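Local coordinates for SusD-like carbohydrate binding protein (Bacteroides vulgatus, PDB 3LEW) that probably binds carbohydrate at the bacterial outer membrane, as a member of the SusD family of nutrient-binding proteins, at residues 180-185 / 207-212; 201-206 / 227-232; 127-132 / 174-179; 116-121 / 185-190; 96-101 / 123-128. One frame throughout, in Å; residues are numbered along the deposited sequence.

Contact 1: residues 180-185 / 207-212; sequences DLEEAL and GILSRA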
# COMPACT_ATOMS: atom_id res chain seq x y z
N ASP A 180 -12.36 -15.53 -2.29
CA ASP A 180 -12.04 -15.69 -0.87
C ASP A 180 -12.71 -14.60 -0.05
O ASP A 180 -13.28 -14.89 1.00
CB ASP A 180 -10.51 -15.60 -0.64
CG ASP A 180 -9.74 -16.84 -1.06
OD1 ASP A 180 -10.39 -17.86 -1.43
OD2 ASP A 180 -8.46 -16.76 -1.03
N LEU A 181 -12.64 -13.36 -0.51
CA LEU A 181 -13.21 -12.23 0.22
C LEU A 181 -14.77 -12.25 0.21
O LEU A 181 -15.42 -11.93 1.23
CB LEU A 181 -12.66 -10.94 -0.38
CG LEU A 181 -11.19 -10.65 -0.02
CD1 LEU A 181 -10.54 -9.70 -1.04
CD2 LEU A 181 -11.04 -10.08 1.39
N GLU A 182 -15.38 -12.73 -0.88
CA GLU A 182 -16.83 -12.83 -0.94
C GLU A 182 -17.28 -13.94 -0.01
O GLU A 182 -18.33 -13.82 0.61
CB GLU A 182 -17.37 -13.05 -2.38
CG GLU A 182 -17.21 -11.79 -3.23
CD GLU A 182 -17.69 -11.95 -4.64
OE1 GLU A 182 -17.68 -13.11 -5.16
OE2 GLU A 182 -18.13 -10.91 -5.20
N GLU A 183 -16.52 -15.03 0.06
CA GLU A 183 -16.84 -16.11 1.03
C GLU A 183 -16.72 -15.61 2.48
O GLU A 183 -17.57 -15.92 3.32
CB GLU A 183 -15.92 -17.29 0.81
CG GLU A 183 -16.37 -18.09 -0.36
CD GLU A 183 -15.58 -19.39 -0.62
OE1 GLU A 183 -14.67 -19.75 0.19
OE2 GLU A 183 -15.89 -20.04 -1.67
N ALA A 184 -15.67 -14.84 2.76
CA ALA A 184 -15.49 -14.19 4.07
C ALA A 184 -16.64 -13.26 4.42
O ALA A 184 -17.08 -13.21 5.58
CB ALA A 184 -14.18 -13.45 4.12
N LEU A 185 -17.09 -12.48 3.45
CA LEU A 185 -18.18 -11.55 3.70
C LEU A 185 -19.45 -12.25 4.20
O LEU A 185 -20.16 -11.72 5.03
CB LEU A 185 -18.51 -10.72 2.46
CG LEU A 185 -19.44 -9.53 2.64
CD1 LEU A 185 -18.76 -8.47 3.45
CD2 LEU A 185 -19.86 -8.98 1.25
N GLY A 207 -14.09 -3.39 2.65
CA GLY A 207 -13.09 -2.48 2.15
C GLY A 207 -12.09 -3.20 1.26
O GLY A 207 -11.71 -2.69 0.17
N ILE A 208 -11.58 -4.35 1.74
CA ILE A 208 -10.59 -5.08 0.90
C ILE A 208 -11.26 -5.57 -0.41
O ILE A 208 -10.64 -5.54 -1.51
CB ILE A 208 -9.95 -6.29 1.62
CG1 ILE A 208 -9.32 -5.88 2.95
CG2 ILE A 208 -8.90 -6.95 0.65
CD1 ILE A 208 -9.12 -7.11 3.95
N LEU A 209 -12.52 -5.99 -0.30
CA LEU A 209 -13.31 -6.37 -1.50
C LEU A 209 -13.43 -5.23 -2.49
O LEU A 209 -13.32 -5.45 -3.72
CB LEU A 209 -14.74 -6.79 -1.14
CG LEU A 209 -15.06 -8.25 -1.10
CD1 LEU A 209 -16.50 -8.42 -0.63
CD2 LEU A 209 -14.81 -8.91 -2.46
N SER A 210 -13.70 -4.03 -1.97
CA SER A 210 -13.83 -2.82 -2.79
C SER A 210 -12.55 -2.58 -3.58
O SER A 210 -12.58 -2.30 -4.79
CB SER A 210 -14.09 -1.59 -1.88
OG SER A 210 -15.38 -1.73 -1.32
N ARG A 211 -11.42 -2.65 -2.87
CA ARG A 211 -10.11 -2.49 -3.49
C ARG A 211 -9.86 -3.58 -4.55
O ARG A 211 -9.50 -3.31 -5.69
CB ARG A 211 -9.02 -2.56 -2.40
CG ARG A 211 -7.64 -2.27 -2.94
CD ARG A 211 -6.57 -2.50 -1.88
NE ARG A 211 -6.62 -1.51 -0.79
CZ ARG A 211 -5.79 -1.52 0.27
NH1 ARG A 211 -4.89 -2.48 0.43
NH2 ARG A 211 -5.88 -0.58 1.22
N ALA A 212 -10.05 -4.83 -4.16
CA ALA A 212 -9.79 -5.96 -5.06
C ALA A 212 -10.64 -5.91 -6.33
O ALA A 212 -10.13 -6.15 -7.44
CB ALA A 212 -10.00 -7.32 -4.30

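Contact 2: residues 201-206 / 227-232; sequences DNEVVL and DKLLAK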
# COMPACT_ATOMS: atom_id res chain seq x y z
N ASP A 201 -13.17 -7.52 10.41
CA ASP A 201 -14.60 -7.63 10.64
C ASP A 201 -15.31 -7.40 9.30
O ASP A 201 -14.66 -7.40 8.24
CB ASP A 201 -15.10 -6.70 11.75
CG ASP A 201 -15.01 -5.24 11.39
OD1 ASP A 201 -14.49 -4.92 10.28
OD2 ASP A 201 -15.41 -4.37 12.25
N ASN A 202 -16.63 -7.33 9.35
CA ASN A 202 -17.42 -7.15 8.12
C ASN A 202 -16.96 -5.90 7.36
O ASN A 202 -16.80 -5.98 6.16
CB ASN A 202 -18.92 -7.15 8.44
CG ASN A 202 -19.82 -7.17 7.15
OD1 ASN A 202 -20.22 -8.25 6.66
ND2 ASN A 202 -20.12 -6.02 6.65
N GLU A 203 -16.77 -4.78 8.04
CA GLU A 203 -16.32 -3.55 7.37
C GLU A 203 -14.97 -3.71 6.66
O GLU A 203 -14.79 -3.24 5.53
CB GLU A 203 -16.29 -2.39 8.37
CG GLU A 203 -15.79 -1.12 7.74
CD GLU A 203 -15.79 0.09 8.65
OE1 GLU A 203 -16.08 -0.06 9.84
OE2 GLU A 203 -15.49 1.18 8.16
N VAL A 204 -14.02 -4.35 7.34
CA VAL A 204 -12.70 -4.59 6.75
C VAL A 204 -12.84 -5.42 5.49
O VAL A 204 -12.28 -5.07 4.46
CB VAL A 204 -11.68 -5.22 7.73
CG1 VAL A 204 -10.32 -5.52 7.01
CG2 VAL A 204 -11.44 -4.32 8.97
N VAL A 205 -13.65 -6.49 5.54
CA VAL A 205 -13.89 -7.31 4.34
C VAL A 205 -14.48 -6.47 3.18
O VAL A 205 -14.02 -6.58 2.05
CB VAL A 205 -14.75 -8.53 4.64
CG1 VAL A 205 -15.02 -9.33 3.34
CG2 VAL A 205 -14.06 -9.46 5.70
N LEU A 206 -15.49 -5.65 3.45
CA LEU A 206 -16.08 -4.81 2.43
C LEU A 206 -14.99 -3.91 1.81
O LEU A 206 -14.98 -3.70 0.59
CB LEU A 206 -17.21 -3.93 3.00
CG LEU A 206 -18.53 -4.64 3.34
CD1 LEU A 206 -19.45 -3.68 4.10
CD2 LEU A 206 -19.23 -5.16 2.01
N ASP A 227 -20.22 1.17 -1.68
CA ASP A 227 -21.48 1.77 -1.23
C ASP A 227 -21.90 1.18 0.14
O ASP A 227 -22.29 1.92 1.06
CB ASP A 227 -22.61 1.50 -2.26
CG ASP A 227 -22.69 2.54 -3.40
OD1 ASP A 227 -22.07 3.63 -3.36
OD2 ASP A 227 -23.48 2.26 -4.34
N LYS A 228 -21.86 -0.14 0.28
CA LYS A 228 -22.25 -0.81 1.56
C LYS A 228 -21.40 -0.31 2.71
O LYS A 228 -21.91 -0.04 3.79
CB LYS A 228 -22.10 -2.33 1.46
CG LYS A 228 -23.20 -3.04 0.66
CD LYS A 228 -22.95 -4.57 0.43
CE LYS A 228 -24.18 -5.31 -0.17
NZ LYS A 228 -25.15 -5.70 0.88
N LEU A 229 -20.08 -0.21 2.46
CA LEU A 229 -19.12 0.27 3.46
C LEU A 229 -19.45 1.70 3.86
O LEU A 229 -19.66 2.00 5.06
CB LEU A 229 -17.68 0.11 2.98
CG LEU A 229 -16.63 0.25 4.10
CD1 LEU A 229 -15.29 -0.36 3.73
CD2 LEU A 229 -16.44 1.71 4.55
N LEU A 230 -19.64 2.57 2.88
CA LEU A 230 -19.90 3.98 3.21
C LEU A 230 -21.24 4.19 3.90
O LEU A 230 -21.38 5.16 4.68
CB LEU A 230 -19.80 4.85 1.96
CG LEU A 230 -18.43 4.97 1.31
CD1 LEU A 230 -18.50 5.66 -0.08
CD2 LEU A 230 -17.44 5.70 2.25
N ALA A 231 -22.20 3.30 3.65
CA ALA A 231 -23.52 3.34 4.35
C ALA A 231 -23.36 3.04 5.84
O ALA A 231 -24.17 3.45 6.64
CB ALA A 231 -24.53 2.40 3.71
N LYS A 232 -22.31 2.30 6.19
CA LYS A 232 -21.98 1.95 7.59
C LYS A 232 -20.96 2.89 8.23
O LYS A 232 -20.93 3.01 9.44
CB LYS A 232 -21.35 0.55 7.63
CG LYS A 232 -22.28 -0.61 7.38
CD LYS A 232 -21.42 -1.89 7.12
CE LYS A 232 -22.07 -3.13 7.69
NZ LYS A 232 -22.70 -3.99 6.63

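Contact 3: residues 127-132 / 174-179; sequences FLYLHL and YAQSIN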
# COMPACT_ATOMS: atom_id res chain seq x y z
N PHE A 127 -6.57 -11.16 0.80
CA PHE A 127 -5.71 -9.98 0.82
C PHE A 127 -4.30 -10.26 0.27
O PHE A 127 -3.74 -9.43 -0.46
CB PHE A 127 -5.58 -9.43 2.24
CG PHE A 127 -4.63 -8.27 2.39
CD1 PHE A 127 -4.97 -6.99 1.97
CD2 PHE A 127 -3.41 -8.42 3.00
CE1 PHE A 127 -4.11 -5.90 2.12
CE2 PHE A 127 -2.56 -7.33 3.13
CZ PHE A 127 -2.92 -6.09 2.72
N LEU A 128 -3.77 -11.44 0.59
CA LEU A 128 -2.43 -11.80 0.15
C LEU A 128 -2.45 -12.17 -1.34
O LEU A 128 -1.54 -11.80 -2.09
CB LEU A 128 -1.82 -12.90 1.03
CG LEU A 128 -1.55 -12.43 2.48
CD1 LEU A 128 -1.20 -13.67 3.38
CD2 LEU A 128 -0.50 -11.30 2.52
N TYR A 129 -3.51 -12.80 -1.81
CA TYR A 129 -3.64 -13.00 -3.30
C TYR A 129 -3.84 -11.66 -4.04
O TYR A 129 -3.40 -11.50 -5.18
CB TYR A 129 -4.70 -14.03 -3.67
CG TYR A 129 -4.23 -15.45 -3.42
CD1 TYR A 129 -3.10 -15.95 -4.05
CD2 TYR A 129 -4.89 -16.29 -2.51
CE1 TYR A 129 -2.62 -17.23 -3.80
CE2 TYR A 129 -4.43 -17.59 -2.26
CZ TYR A 129 -3.27 -18.04 -2.89
OH TYR A 129 -2.76 -19.31 -2.64
N LEU A 130 -4.49 -10.68 -3.40
CA LEU A 130 -4.60 -9.34 -3.98
C LEU A 130 -3.21 -8.70 -4.14
O LEU A 130 -2.89 -8.06 -5.15
CB LEU A 130 -5.50 -8.43 -3.16
CG LEU A 130 -5.61 -6.96 -3.58
CD1 LEU A 130 -6.16 -6.89 -5.01
CD2 LEU A 130 -6.53 -6.18 -2.62
N HIS A 131 -2.36 -8.87 -3.13
CA HIS A 131 -0.97 -8.42 -3.23
C HIS A 131 -0.24 -9.03 -4.44
O HIS A 131 0.38 -8.31 -5.26
CB HIS A 131 -0.21 -8.78 -1.98
CG HIS A 131 1.26 -8.45 -2.06
ND1 HIS A 131 1.73 -7.15 -2.13
CD2 HIS A 131 2.35 -9.26 -2.07
CE1 HIS A 131 3.05 -7.18 -2.22
NE2 HIS A 131 3.46 -8.44 -2.16
N LEU A 132 -0.36 -10.34 -4.59
CA LEU A 132 0.28 -11.04 -5.69
C LEU A 132 -0.27 -10.56 -7.02
O LEU A 132 0.51 -10.18 -7.93
CB LEU A 132 0.15 -12.56 -5.52
CG LEU A 132 0.96 -13.16 -4.36
CD1 LEU A 132 0.48 -14.61 -3.98
CD2 LEU A 132 2.47 -13.16 -4.65
N TYR A 174 -6.58 -12.69 -9.36
CA TYR A 174 -7.65 -11.74 -8.98
C TYR A 174 -8.97 -12.47 -8.61
O TYR A 174 -9.60 -12.12 -7.61
CB TYR A 174 -7.88 -10.66 -10.05
CG TYR A 174 -7.00 -9.43 -9.91
CD1 TYR A 174 -7.08 -8.61 -8.79
CD2 TYR A 174 -6.16 -9.06 -10.95
CE1 TYR A 174 -6.29 -7.49 -8.66
CE2 TYR A 174 -5.35 -7.92 -10.83
CZ TYR A 174 -5.46 -7.13 -9.70
OH TYR A 174 -4.70 -6.00 -9.55
N ALA A 175 -9.40 -13.46 -9.39
CA ALA A 175 -10.64 -14.16 -9.14
C ALA A 175 -10.59 -14.91 -7.79
O ALA A 175 -11.57 -14.97 -7.06
CB ALA A 175 -11.00 -15.12 -10.31
N GLN A 176 -9.41 -15.47 -7.49
CA GLN A 176 -9.18 -16.18 -6.22
C GLN A 176 -9.31 -15.20 -5.06
O GLN A 176 -9.99 -15.49 -4.09
CB GLN A 176 -7.78 -16.83 -6.21
CG GLN A 176 -7.45 -17.65 -4.94
CD GLN A 176 -8.36 -18.85 -4.80
OE1 GLN A 176 -8.52 -19.62 -5.76
NE2 GLN A 176 -8.98 -19.01 -3.63
N SER A 177 -8.71 -14.03 -5.18
CA SER A 177 -8.80 -13.01 -4.13
C SER A 177 -10.24 -12.62 -3.86
O SER A 177 -10.74 -12.68 -2.71
CB SER A 177 -8.00 -11.78 -4.54
OG SER A 177 -8.10 -10.74 -3.60
N ILE A 178 -10.95 -12.26 -4.93
CA ILE A 178 -12.33 -11.83 -4.83
C ILE A 178 -13.21 -12.95 -4.28
O ILE A 178 -14.01 -12.70 -3.36
CB ILE A 178 -12.84 -11.28 -6.14
CG1 ILE A 178 -12.11 -9.97 -6.49
CG2 ILE A 178 -14.36 -11.03 -6.13
CD1 ILE A 178 -12.28 -9.55 -7.96
N ASN A 179 -13.01 -14.19 -4.75
CA ASN A 179 -13.81 -15.28 -4.23
C ASN A 179 -13.61 -15.55 -2.74
O ASN A 179 -14.60 -15.76 -2.00
CB ASN A 179 -13.58 -16.55 -5.01
CG ASN A 179 -14.67 -17.56 -4.79
OD1 ASN A 179 -15.83 -17.37 -5.25
ND2 ASN A 179 -14.32 -18.65 -4.13

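Contact 4: residues 116-121 / 185-190; sequences RIKGQA and LELIPE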
# COMPACT_ATOMS: atom_id res chain seq x y z
N ARG A 116 -16.77 -17.25 11.94
CA ARG A 116 -16.07 -15.98 11.96
C ARG A 116 -14.56 -16.16 11.75
O ARG A 116 -13.95 -15.40 10.97
CB ARG A 116 -16.37 -15.25 13.26
CG ARG A 116 -15.78 -13.87 13.36
CD ARG A 116 -14.45 -13.89 14.11
NE ARG A 116 -14.58 -14.39 15.47
CZ ARG A 116 -13.56 -14.64 16.28
NH1 ARG A 116 -12.31 -14.41 15.89
NH2 ARG A 116 -13.81 -15.10 17.50
N ILE A 117 -13.98 -17.16 12.41
CA ILE A 117 -12.56 -17.48 12.26
C ILE A 117 -12.25 -17.96 10.82
O ILE A 117 -11.27 -17.50 10.18
CB ILE A 117 -12.08 -18.49 13.30
CG1 ILE A 117 -12.13 -17.86 14.70
CG2 ILE A 117 -10.62 -18.94 13.00
CD1 ILE A 117 -11.99 -18.84 15.81
N LYS A 118 -13.11 -18.82 10.28
CA LYS A 118 -12.98 -19.25 8.88
C LYS A 118 -13.02 -18.05 7.94
O LYS A 118 -12.18 -17.92 7.03
CB LYS A 118 -14.09 -20.23 8.55
CG LYS A 118 -14.07 -20.77 7.12
CD LYS A 118 -15.17 -21.76 6.92
CE LYS A 118 -15.07 -22.37 5.54
NZ LYS A 118 -16.03 -23.53 5.35
N GLY A 119 -13.95 -17.12 8.19
CA GLY A 119 -14.03 -15.90 7.40
C GLY A 119 -12.79 -15.03 7.47
O GLY A 119 -12.32 -14.50 6.47
N GLN A 120 -12.25 -14.91 8.67
CA GLN A 120 -11.06 -14.12 8.85
C GLN A 120 -9.82 -14.73 8.10
O GLN A 120 -9.00 -13.99 7.53
CB GLN A 120 -10.77 -13.90 10.34
CG GLN A 120 -11.74 -12.92 11.02
CD GLN A 120 -11.55 -12.81 12.50
OE1 GLN A 120 -11.27 -13.82 13.20
NE2 GLN A 120 -11.77 -11.58 13.03
N ALA A 121 -9.70 -16.05 8.14
CA ALA A 121 -8.66 -16.77 7.42
C ALA A 121 -8.79 -16.60 5.91
O ALA A 121 -7.82 -16.33 5.23
CB ALA A 121 -8.65 -18.26 7.82
N LEU A 185 -17.09 -12.48 3.45
CA LEU A 185 -18.18 -11.55 3.70
C LEU A 185 -19.45 -12.25 4.20
O LEU A 185 -20.16 -11.72 5.03
CB LEU A 185 -18.51 -10.72 2.46
CG LEU A 185 -19.44 -9.53 2.64
CD1 LEU A 185 -18.76 -8.47 3.45
CD2 LEU A 185 -19.86 -8.98 1.25
N GLU A 186 -19.75 -13.41 3.65
CA GLU A 186 -20.92 -14.19 4.07
C GLU A 186 -20.74 -14.80 5.47
O GLU A 186 -21.72 -15.01 6.20
CB GLU A 186 -21.18 -15.29 3.04
CG GLU A 186 -22.40 -16.18 3.31
CD GLU A 186 -23.75 -15.47 3.15
OE1 GLU A 186 -23.79 -14.28 2.76
OE2 GLU A 186 -24.78 -16.13 3.43
N LEU A 187 -19.51 -15.13 5.81
CA LEU A 187 -19.19 -15.83 7.06
C LEU A 187 -19.06 -14.91 8.27
O LEU A 187 -19.41 -15.31 9.37
CB LEU A 187 -17.89 -16.63 6.92
CG LEU A 187 -18.00 -17.92 6.10
CD1 LEU A 187 -16.61 -18.42 5.62
CD2 LEU A 187 -18.75 -19.01 6.92
N ILE A 188 -18.55 -13.69 8.09
CA ILE A 188 -18.40 -12.79 9.23
C ILE A 188 -19.67 -11.95 9.39
O ILE A 188 -19.98 -11.13 8.57
CB ILE A 188 -17.15 -11.92 9.10
CG1 ILE A 188 -15.90 -12.76 8.85
CG2 ILE A 188 -16.97 -11.01 10.37
CD1 ILE A 188 -14.59 -11.94 8.52
N PRO A 189 -20.43 -12.16 10.48
CA PRO A 189 -21.69 -11.41 10.59
C PRO A 189 -21.48 -9.91 10.77
O PRO A 189 -20.45 -9.49 11.31
CB PRO A 189 -22.37 -12.01 11.81
CG PRO A 189 -21.45 -13.02 12.37
CD PRO A 189 -20.25 -13.16 11.53
N GLU A 190 -22.43 -9.09 10.32
CA GLU A 190 -22.36 -7.64 10.57
C GLU A 190 -22.37 -7.34 12.05
O GLU A 190 -21.89 -6.29 12.46
CB GLU A 190 -23.53 -6.91 9.91
CG GLU A 190 -23.50 -6.97 8.41
CD GLU A 190 -24.71 -6.27 7.79
OE1 GLU A 190 -24.62 -5.04 7.55
OE2 GLU A 190 -25.75 -6.93 7.57

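Contact 5: residues 96-101 / 123-128; sequences DCNGVL and ALRGFL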
# COMPACT_ATOMS: atom_id res chain seq x y z
N ASP A 96 -0.39 -20.35 6.71
CA ASP A 96 -1.11 -20.21 7.99
C ASP A 96 -2.63 -20.17 7.83
O ASP A 96 -3.35 -20.90 8.53
CB ASP A 96 -0.67 -18.94 8.74
CG ASP A 96 0.75 -19.03 9.28
OD1 ASP A 96 1.21 -20.14 9.66
OD2 ASP A 96 1.44 -17.99 9.35
N CYS A 97 -3.11 -19.33 6.89
CA CYS A 97 -4.53 -19.27 6.59
C CYS A 97 -5.04 -20.66 6.16
O CYS A 97 -6.08 -21.09 6.65
CB CYS A 97 -4.86 -18.29 5.48
SG CYS A 97 -4.44 -16.58 5.88
N ASN A 98 -4.31 -21.35 5.29
CA ASN A 98 -4.74 -22.67 4.84
C ASN A 98 -4.73 -23.70 5.97
O ASN A 98 -5.59 -24.59 6.02
CB ASN A 98 -3.90 -23.16 3.66
CG ASN A 98 -4.18 -22.37 2.38
OD1 ASN A 98 -5.25 -21.79 2.27
ND2 ASN A 98 -3.23 -22.36 1.41
N GLY A 99 -3.77 -23.61 6.88
CA GLY A 99 -3.76 -24.53 8.05
C GLY A 99 -4.99 -24.31 8.92
O GLY A 99 -5.63 -25.27 9.36
N VAL A 100 -5.37 -23.05 9.13
CA VAL A 100 -6.60 -22.73 9.84
C VAL A 100 -7.85 -23.28 9.11
O VAL A 100 -8.69 -23.97 9.71
CB VAL A 100 -6.70 -21.21 10.10
CG1 VAL A 100 -8.12 -20.79 10.55
CG2 VAL A 100 -5.61 -20.82 11.11
N LEU A 101 -7.91 -23.03 7.81
CA LEU A 101 -9.01 -23.48 6.99
C LEU A 101 -9.10 -25.00 6.95
O LEU A 101 -10.20 -25.52 6.89
CB LEU A 101 -8.92 -22.85 5.57
CG LEU A 101 -9.22 -21.37 5.53
CD1 LEU A 101 -8.81 -20.75 4.13
CD2 LEU A 101 -10.72 -21.07 5.90
N ALA A 123 -10.35 -14.04 4.40
CA ALA A 123 -10.16 -12.62 4.09
C ALA A 123 -8.66 -12.29 4.03
O ALA A 123 -8.22 -11.63 3.09
CB ALA A 123 -10.92 -11.71 5.11
N LEU A 124 -7.89 -12.80 5.00
CA LEU A 124 -6.43 -12.59 5.00
C LEU A 124 -5.81 -13.27 3.78
O LEU A 124 -4.95 -12.69 3.11
CB LEU A 124 -5.78 -13.08 6.29
CG LEU A 124 -4.25 -12.84 6.46
CD1 LEU A 124 -3.86 -11.39 6.26
CD2 LEU A 124 -3.80 -13.33 7.82
N ARG A 125 -6.26 -14.48 3.49
CA ARG A 125 -5.74 -15.17 2.31
C ARG A 125 -6.07 -14.37 1.04
O ARG A 125 -5.20 -14.15 0.15
CB ARG A 125 -6.27 -16.58 2.22
CG ARG A 125 -5.59 -17.39 1.13
CD ARG A 125 -6.09 -18.83 1.08
NE ARG A 125 -7.40 -18.96 0.43
CZ ARG A 125 -8.10 -20.11 0.36
NH1 ARG A 125 -7.68 -21.21 0.96
NH2 ARG A 125 -9.26 -20.16 -0.27
N GLY A 126 -7.31 -13.90 0.94
CA GLY A 126 -7.71 -13.06 -0.19
C GLY A 126 -6.88 -11.80 -0.33
O GLY A 126 -6.51 -11.37 -1.46
N PHE A 127 -6.57 -11.16 0.80
CA PHE A 127 -5.71 -9.98 0.82
C PHE A 127 -4.30 -10.26 0.27
O PHE A 127 -3.74 -9.43 -0.46
CB PHE A 127 -5.58 -9.43 2.24
CG PHE A 127 -4.63 -8.27 2.39
CD1 PHE A 127 -4.97 -6.99 1.97
CD2 PHE A 127 -3.41 -8.42 3.00
CE1 PHE A 127 -4.11 -5.90 2.12
CE2 PHE A 127 -2.56 -7.33 3.13
CZ PHE A 127 -2.92 -6.09 2.72
N LEU A 128 -3.77 -11.44 0.59
CA LEU A 128 -2.43 -11.80 0.15
C LEU A 128 -2.45 -12.17 -1.34
O LEU A 128 -1.54 -11.80 -2.09
CB LEU A 128 -1.82 -12.90 1.03
CG LEU A 128 -1.55 -12.43 2.48
CD1 LEU A 128 -1.20 -13.67 3.38
CD2 LEU A 128 -0.50 -11.30 2.52

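Contact 1: residues 180-185 / 207-212
L181 of helix 170-187 and L209 of helix 202-215 oppose each other where the segment axes pass 9.8 Å apart, nearly antiparallel at 153°, a pairing consistent with the TPR-like character of this family. L181 has CG beside its backbone N and meets I208 at about a right angle, with CD1 3.6 Å from I208 CG2. A212 CB, one turn on from I208, also lies 4.1 Å from L181 CD1. L209 splits its fork: CD2 lies 3.6 Å from L181 CB and also touches CG of E182, which crosses it at about a right angle, while CD1 comes to 3.9 Å from L185 CD2. An alanine at L209 would lose both methyls and would probably loosen the packing on L181, E182 and L185 together. The carboxylate of E182 points past this interface to K221 and Y225 of helix 219-232. Cohesion between the two segments therefore rests on the fit of buried hydrocarbon surfaces, not on directed polar bonds.

Contact 2: residues 201-206 / 227-232
Apolar packing dominates the meeting of helix 202-215 with helix 219-232, consecutive helices that run roughly antiparallel, the segment axes at 142°, consistent with the family's TPR kinship. L206 CB and L229 CB face each other at 4.1 Å, and L229 CD1 presses to 3.4 Å from the carbonyl O of E203. E203, extended with CG anti to its backbone N, crosses L229 at about a right angle and brings CG 4.0 Å from L229 CG. Lysine chains add their hydrocarbon: L206 CD1 lies 4.0 Å from K228 CB and just as near K232 CD.

Polar groups lie at the margins. Within helix 202-215, D201 is the N-cap, OD1 accepting from V204 N at 3.0 Å in a nearly straight bond of 168°. K232 NZ forms a salt bridge with E190, whereas E203 OE2 lies close to the like-charged D233 OD2, which might raise the pKa of one carboxylate. The chemistry thus divides: leucines join the helices, while charges and lysine stems lie along the more exposed border.

Contact 3: residues 127-132 / 174-179
Y129 carries its ring beside the backbone N, anti to the carbonyl carbon, and Q176 sets CG anti to its own N (chi1 -178°) before bending at chi2; together these torsions lay the glutamine stem against the tyrosine. The setting is an antiparallel helix packing within the helical part of the SusD fold: the segments of helix 111-135 and helix 170-187 run at 158° to each other, their axes coming within 8.0 Å. Q176 CG sits over one face of the Y129 ring, 4.2 Å from its centroid and 27° off the normal, a CH-pi contact. The two side chains lie alongside each other and point the same way. At the far end of the ring, Y129 OH is hydrogen-bonded to the carbonyl O of Y152, which helps fix the ring's position.

S177 fills the middle, where the backbones approach most closely, its CA lying 5.2 Å from that of Y129. Its small side chain suits so short a separation: CB meets Y129 CB at 4.1 Å, and OG lies 3.5 Å from L130 CB. That buried hydroxyl is satisfied by a hydrogen bond to the carbonyl O of G126, one turn back on helix 111-135. L130, with CG anti to its backbone N, crosses Y174 obliquely, and its CD1 methyl meets the ring edge near the ring plane, 3.7 Å from Y174 CE1.

Contact 4: residues 116-121 / 185-190
NH1 of R116 is gripped twice, by OE1 of Q120 one turn along the same helix and by the carboxylate of E23 in a salt bridge. The first bond is 2.9 Å from R116 NH1 to Q120 OE1, with an N-H...O angle of 160°. It lies within 9° of the guanidinium plane, yet the donor stands 30° above the carbonyl plane. Q120 is itself anchored, its NE2 hydrogen-bonded to I200 O and Y192 OH.

Across the contact, the end of helix 170-187 packs on helix 111-135 through L187 and I188, the latter being the first residue to leave helical torsions. G119 lies under both: L187 CB comes to 4.0 Å from G119 CA, and a CB built on the glycine would clash with I188 CG1. I188 CD1 lies 3.7 Å from G119 C and also meets Q120 CG at 3.9 Å, the two side chains crossing at about a right angle. L187 CD1 rests 3.8 Å from CG of the extended K118. An alanine at Q120 would lose the amide and CG, and would probably slacken R116 and uncover I188 CD1. The contact thus combines tight apolar seating on a bare backbone with an adjoining polar network that restrains the arginine.

Contact 5: residues 96-101 / 123-128
The polar link between helix 81-103 and helix 111-135, consecutive helices packed antiparallel, consistent with the family's TPR kinship, is one hydrogen bond, R125 NH1 to N98 OD1, 2.8 Å long and fairly straight at 160°. The donor lies in the carbonyl plane of N98, and OD1 lies in the guanidinium plane, at its edge; the two flat groups are turned 69° apart. R125 has CG anti to the backbone N and bends at chi3 (78°) to present NH1.

Packing takes two forms. L101 CD1 lies over one face of the guanidinium, 3.4 Å from R125 NH1. Nearer the backbones, C97 packs on the arginine stem and L124: C97 CB meets R125 CB at 3.9 Å, and C97 SG sits 3.8 Å from L124 CB.

Both polar groups have second partners: R125 NH2 forms a salt bridge with D180, and N98 ND2 is hydrogen-bonded to Y152 O. D180 thus probably balances the buried arginine charge, and N98 adds a neutral acceptor that, with D180, probably helps hold the guanidinium's orientation.

Contacts 1, 3 and 5 are buried, whereas 2 and 4 are partly buried and lie nearer the helix ends. Helix 170-187 serves contacts 1, 3 and 4; helix 111-135 serves 3, 4 and 5; helix 202-215 serves 1 and 2. Contacts 3 and 4 therefore join the same two helices, with centres about 16 Å apart. Aliphatic chemistry prevails in contact 1, aromatic faces and edges enter in contact 3, and only contact 5 has a clear hydrogen bond between its segments. Direct bridges join neighbours: R125 of contact 5 pairs with D180 of contact 1, and E190 of contact 4 with K232 of contact 2.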